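EXOU (Pseudomonas aeruginosa, PDB 4AKX) probably acts as a patatin-like phospholipase toxin of the type III secretion system, and is bound by its chaperone SpcU. Local coordinates at residues Ala90-Ala95 with Leu427-Gln432; Leu80-Gly84 with Asn344-Phe349. One frame throughout, in Å; residues are numbered along the deposited sequence.

Contact 1 of 2, residues Ala90-Ala95 with Leu427-Gln432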
loop_
_atom_site.group_PDB
_atom_site.type_symbol
_atom_site.label_atom_id
_atom_site.label_comp_id
_atom_site.label_asym_id
_atom_site.label_seq_id
_atom_site.Cartn_x
_atom_site.Cartn_y
_atom_site.Cartn_z
ATOM N N ALA B 90 23.473 -38.996 -21.170
ATOM C CA ALA B 90 24.675 -39.725 -21.573
ATOM C C ALA B 90 25.914 -39.110 -20.925
ATOM O O ALA B 90 27.023 -39.637 -21.058
ATOM C CB ALA B 90 24.812 -39.724 -23.084
ATOM N N ALA B 91 25.714 -37.982 -20.239
ATOM C CA ALA B 91 26.763 -37.354 -19.436
ATOM C C ALA B 91 26.832 -38.007 -18.060
ATOM O O ALA B 91 27.906 -38.088 -17.448
ATOM C CB ALA B 91 26.504 -35.864 -19.305
ATOM N N TYR B 92 25.680 -38.522 -17.621
ATOM C CA TYR B 92 25.471 -39.043 -16.262
ATOM C C TYR B 92 26.566 -39.983 -15.723
ATOM O O TYR B 92 26.899 -39.917 -14.539
ATOM C CB TYR B 92 24.109 -39.731 -16.158
ATOM C CG TYR B 92 22.930 -38.804 -15.909
ATOM C CD1 TYR B 92 23.040 -37.697 -15.064
ATOM C CD2 TYR B 92 21.682 -39.072 -16.476
ATOM C CE1 TYR B 92 21.950 -36.860 -14.823
ATOM C CE2 TYR B 92 20.589 -38.249 -16.236
ATOM C CZ TYR B 92 20.728 -37.144 -15.410
ATOM O OH TYR B 92 19.644 -36.328 -15.185
ATOM N N PRO B 93 27.112 -40.874 -16.581
ATOM C CA PRO B 93 28.171 -41.777 -16.107
ATOM C C PRO B 93 29.495 -41.073 -15.796
ATOM O O PRO B 93 30.371 -41.675 -15.161
ATOM C CB PRO B 93 28.354 -42.756 -17.272
ATOM C CG PRO B 93 27.087 -42.672 -18.043
ATOM C CD PRO B 93 26.642 -41.248 -17.925
ATOM N N GLY B 94 29.646 -39.826 -16.249
ATOM C CA GLY B 94 30.757 -38.984 -15.803
ATOM C C GLY B 94 30.828 -38.938 -14.282
ATOM O O GLY B 94 31.833 -39.334 -13.675
ATOM N N ALA B 95 29.739 -38.481 -13.672
ATOM C CA ALA B 95 29.607 -38.449 -12.219
ATOM C C ALA B 95 29.797 -39.824 -11.591
ATOM O O ALA B 95 30.486 -39.959 -10.578
ATOM C CB ALA B 95 28.255 -37.874 -11.823
ATOM N N LEU B 427 31.475 -35.448 -22.634
ATOM C CA LEU B 427 30.543 -35.129 -21.571
ATOM C C LEU B 427 30.751 -35.992 -20.329
ATOM O O LEU B 427 30.570 -35.520 -19.206
ATOM C CB LEU B 427 29.107 -35.236 -22.079
ATOM C CG LEU B 427 28.561 -33.948 -22.729
ATOM C CD1 LEU B 427 29.571 -33.216 -23.630
ATOM C CD2 LEU B 427 27.250 -34.225 -23.461
ATOM N N GLN B 428 31.159 -37.241 -20.524
ATOM C CA GLN B 428 31.512 -38.101 -19.396
ATOM C C GLN B 428 32.895 -37.747 -18.823
ATOM O O GLN B 428 33.343 -38.364 -17.852
ATOM C CB GLN B 428 31.458 -39.582 -19.793
ATOM C CG GLN B 428 30.063 -40.124 -20.077
ATOM C CD GLN B 428 30.078 -41.447 -20.847
ATOM O OE1 GLN B 428 31.128 -41.913 -21.291
ATOM N NE2 GLN B 428 28.902 -42.047 -21.014
ATOM N N GLU B 429 33.566 -36.762 -19.427
ATOM C CA GLU B 429 34.845 -36.241 -18.907
ATOM C C GLU B 429 34.686 -34.883 -18.196
ATOM O O GLU B 429 35.215 -34.684 -17.096
ATOM C CB GLU B 429 35.887 -36.125 -20.022
ATOM C CG GLU B 429 37.304 -35.840 -19.523
ATOM C CD GLU B 429 38.059 -34.831 -20.401
ATOM O OE1 GLU B 429 37.476 -34.308 -21.420
ATOM O OE2 GLU B 429 39.242 -34.556 -20.069
ATOM N N ARG B 430 33.980 -33.951 -18.842
ATOM C CA ARG B 430 33.620 -32.672 -18.220
ATOM C C ARG B 430 32.958 -32.889 -16.853
ATOM O O ARG B 430 33.321 -32.239 -15.870
ATOM C CB ARG B 430 32.694 -31.861 -19.140
ATOM C CG ARG B 430 33.360 -31.336 -20.411
ATOM C CD ARG B 430 32.332 -30.792 -21.405
ATOM N NE ARG B 430 32.100 -29.350 -21.256
ATOM C CZ ARG B 430 32.380 -28.427 -22.184
ATOM N NH1 ARG B 430 32.897 -28.771 -23.360
ATOM N NH2 ARG B 430 32.129 -27.149 -21.938
ATOM N N LEU B 431 32.009 -33.824 -16.801
ATOM C CA LEU B 431 31.310 -34.168 -15.565
ATOM C C LEU B 431 32.240 -34.823 -14.565
ATOM O O LEU B 431 32.386 -34.353 -13.444
ATOM C CB LEU B 431 30.135 -35.099 -15.842
ATOM C CG LEU B 431 29.136 -35.161 -14.686
ATOM C CD1 LEU B 431 28.804 -33.750 -14.214
ATOM C CD2 LEU B 431 27.873 -35.909 -15.089
ATOM N N GLN B 432 32.856 -35.923 -14.966
ATOM C CA GLN B 432 33.886 -36.533 -14.163
ATOM C C GLN B 432 34.674 -35.456 -13.419
ATOM O O GLN B 432 34.789 -35.513 -12.198
ATOM C CB GLN B 432 34.810 -37.364 -15.054
ATOM C CG GLN B 432 35.996 -37.999 -14.350
ATOM C CD GLN B 432 35.602 -39.209 -13.541
ATOM O OE1 GLN B 432 34.925 -40.098 -14.040
ATOM N NE2 GLN B 432 36.021 -39.246 -12.280
#

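Contact 2 of 2, residues Leu80-Gly84 with Asn344-Phe349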
loop_
_atom_site.group_PDB
_atom_site.type_symbol
_atom_site.label_atom_id
_atom_site.label_comp_id
_atom_site.label_asym_id
_atom_site.label_seq_id
_atom_site.Cartn_x
_atom_site.Cartn_y
_atom_site.Cartn_z
ATOM N N LEU B 80 21.677 -38.475 -3.604
ATOM C CA LEU B 80 21.954 -38.134 -4.992
ATOM C C LEU B 80 20.653 -37.735 -5.665
ATOM O O LEU B 80 19.752 -38.571 -5.831
ATOM C CB LEU B 80 22.570 -39.338 -5.716
ATOM C CG LEU B 80 23.215 -39.143 -7.095
ATOM C CD1 LEU B 80 23.800 -37.751 -7.299
ATOM C CD2 LEU B 80 24.279 -40.202 -7.316
ATOM N N VAL B 81 20.548 -36.453 -6.023
ATOM C CA VAL B 81 19.332 -35.921 -6.620
ATOM C C VAL B 81 19.615 -35.617 -8.073
ATOM O O VAL B 81 20.465 -34.792 -8.380
ATOM C CB VAL B 81 18.839 -34.640 -5.899
ATOM C CG1 VAL B 81 17.626 -34.047 -6.604
ATOM C CG2 VAL B 81 18.504 -34.933 -4.442
ATOM N N LEU B 82 18.882 -36.281 -8.962
ATOM C CA LEU B 82 19.135 -36.208 -10.401
ATOM C C LEU B 82 17.988 -35.506 -11.099
ATOM O O LEU B 82 16.850 -35.997 -11.083
ATOM C CB LEU B 82 19.281 -37.618 -10.963
ATOM C CG LEU B 82 20.513 -37.937 -11.800
ATOM C CD1 LEU B 82 21.669 -37.051 -11.385
ATOM C CD2 LEU B 82 20.876 -39.402 -11.599
ATOM N N SER B 83 18.279 -34.349 -11.684
ATOM C CA SER B 83 17.241 -33.548 -12.316
ATOM C C SER B 83 17.106 -33.902 -13.801
ATOM O O SER B 83 18.082 -34.278 -14.447
ATOM C CB SER B 83 17.533 -32.073 -12.141
ATOM O OG SER B 83 18.706 -31.722 -12.847
ATOM N N GLY B 84 15.895 -33.791 -14.337
ATOM C CA GLY B 84 15.563 -34.478 -15.576
ATOM C C GLY B 84 15.863 -33.680 -16.822
ATOM O O GLY B 84 16.977 -33.176 -17.006
ATOM N N ASN B 344 23.417 -33.323 -0.028
ATOM C CA ASN B 344 22.984 -33.764 -1.333
ATOM C C ASN B 344 23.953 -33.379 -2.412
ATOM O O ASN B 344 24.485 -32.272 -2.417
ATOM C CB ASN B 344 21.635 -33.171 -1.644
ATOM C CG ASN B 344 20.559 -33.778 -0.812
ATOM O OD1 ASN B 344 20.229 -34.943 -0.989
ATOM N ND2 ASN B 344 20.026 -33.014 0.131
ATOM N N LEU B 345 24.194 -34.303 -3.329
ATOM C CA LEU B 345 24.840 -33.952 -4.584
ATOM C C LEU B 345 23.747 -33.782 -5.609
ATOM O O LEU B 345 23.035 -34.747 -5.928
ATOM C CB LEU B 345 25.825 -35.040 -5.022
ATOM C CG LEU B 345 26.763 -34.692 -6.184
ATOM C CD1 LEU B 345 27.265 -33.261 -6.132
ATOM C CD2 LEU B 345 27.928 -35.665 -6.219
ATOM N N ILE B 346 23.564 -32.555 -6.074
ATOM C CA ILE B 346 22.456 -32.272 -6.938
ATOM C C ILE B 346 23.004 -31.984 -8.306
ATOM O O ILE B 346 23.716 -31.000 -8.487
ATOM C CB ILE B 346 21.645 -31.069 -6.442
ATOM C CG1 ILE B 346 21.389 -31.176 -4.934
ATOM C CG2 ILE B 346 20.322 -30.988 -7.178
ATOM C CD1 ILE B 346 21.418 -29.848 -4.190
ATOM N N LEU B 347 22.692 -32.858 -9.264
ATOM C CA LEU B 347 23.095 -32.680 -10.669
ATOM C C LEU B 347 21.964 -32.102 -11.534
ATOM O O LEU B 347 20.875 -32.693 -11.636
ATOM C CB LEU B 347 23.611 -34.000 -11.251
ATOM C CG LEU B 347 24.861 -34.550 -10.566
ATOM C CD1 LEU B 347 24.977 -36.040 -10.758
ATOM C CD2 LEU B 347 26.114 -33.848 -11.062
ATOM N N GLU B 348 22.245 -30.955 -12.161
ATOM C CA GLU B 348 21.228 -30.139 -12.824
ATOM C C GLU B 348 21.630 -29.813 -14.262
ATOM O O GLU B 348 22.824 -29.688 -14.563
ATOM C CB GLU B 348 21.015 -28.846 -12.040
ATOM C CG GLU B 348 19.575 -28.345 -11.998
ATOM C CD GLU B 348 19.451 -26.955 -11.364
ATOM O OE1 GLU B 348 20.451 -26.194 -11.388
ATOM O OE2 GLU B 348 18.355 -26.617 -10.843
ATOM N N PHE B 349 20.624 -29.655 -15.134
ATOM C CA PHE B 349 20.835 -29.431 -16.584
ATOM C C PHE B 349 20.371 -28.075 -17.111
ATOM O O PHE B 349 19.490 -27.435 -16.524
ATOM C CB PHE B 349 20.159 -30.528 -17.409
ATOM C CG PHE B 349 20.874 -31.832 -17.364
ATOM C CD1 PHE B 349 22.198 -31.919 -17.740
ATOM C CD2 PHE B 349 20.228 -32.972 -16.919
ATOM C CE1 PHE B 349 22.868 -33.121 -17.676
ATOM C CE2 PHE B 349 20.890 -34.181 -16.855
ATOM C CZ PHE B 349 22.215 -34.256 -17.232
#

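Contact 1 of 2, residues Ala90-Ala95 with Leu427-Gln432
The backbone O of A90 receives NE2 of Q428 at 3.1 Å, a weak bond with an angle of 132° at the hydrogen. It joins the turn that leads into helix 93-102 to helix 423-441. Helix 93-102 belongs to the patatin-like phospholipase region, and helix 423-441 packs against it. The Q428 chain runs extended beyond CG, chi2 163°, and this carries the amide from the side of its helix to the A90 carbonyl. The amide end lies obliquely across the P93 ring, with NE2 3.5 Å from CG of P93. K134 and S137 of helix 130-137 also touch the Q428 side chain.

G94 is where the backbones come closest. Its CA is 3.8 Å from the CA of Q428 and makes a CA-H...O contact with the O of Q428. G94 has no side chain, and its CA lies 3.9 Å from CB of L431.

L431 points at the other segment. Its CG lies anti to the backbone N, chi1 -163°, which sends CD2 in between A91 and A95. A91 packs its methyl on the base of L427, CB to CB 3.9 Å. CB of A95 rests 3.8 Å from CD2 of L431.

Contact 2 of 2, residues Leu80-Gly84 with Asn344-Phe349
L347 O takes two donors from S83, the backbone N at 3.1 Å and the hydroxyl OG at 2.7 Å. These bonds lie at the C-terminal end of a parallel strand pair in the central mixed sheet of the patatin-like fold. S83 N comes almost straight at the carbonyl. OG comes in the carbonyl plane, on a lone pair, with a C=O...donor angle of 125°. The S83 side chain points at the neighbouring strand, and chi1 66° sets OG between its own N and carbonyl carbon, within reach of L347 O.

Upstream, V81 is bonded through both its backbone groups. Its N donates to L345 O at 3.0 Å, and its O accepts from L347 N at 3.1 Å. On the other edges of the two strands, L80 and L82 bond the backbone of strand 110-114, and I346 O accepts from T395 OG1.

The side chains sort by face. L82 and L347 lie side by side, their CD1 atoms 3.5 Å apart, on the face that A95 and V435 cover. V81 and I346 share the other face. Past the strands, G84 O meets the edge of the F349 ring, 3.3 Å from CD2. Backbone N and hydroxyl of S83 both end on L347 O, so this carbonyl is doubly satisfied where strand 77-82 gives way to loop.

In the fold
Both contacts are buried, but at different distances from the chain centre. Contact 2 lies inside the central sheet, its centre about 14 Å from the centre of the chain. Contact 1 has its centre about 26 Å from the same point, in the helical layer over one face of that sheet. Regular backbone bonds hold contact 2, while contact 1 relies on close apolar packing and one weak side-chain bond. Strand 77-82 is followed in the chain, after a loop, by helix 93-102, and the two contacts touch. L347 meets A95 and L431, while Y92 reaches L82 and the ring of F349. Y92 and G84 also adjoin a possible nucleophile elbow at G113, S115 and G117, consistent with a patatin-like phospholipase.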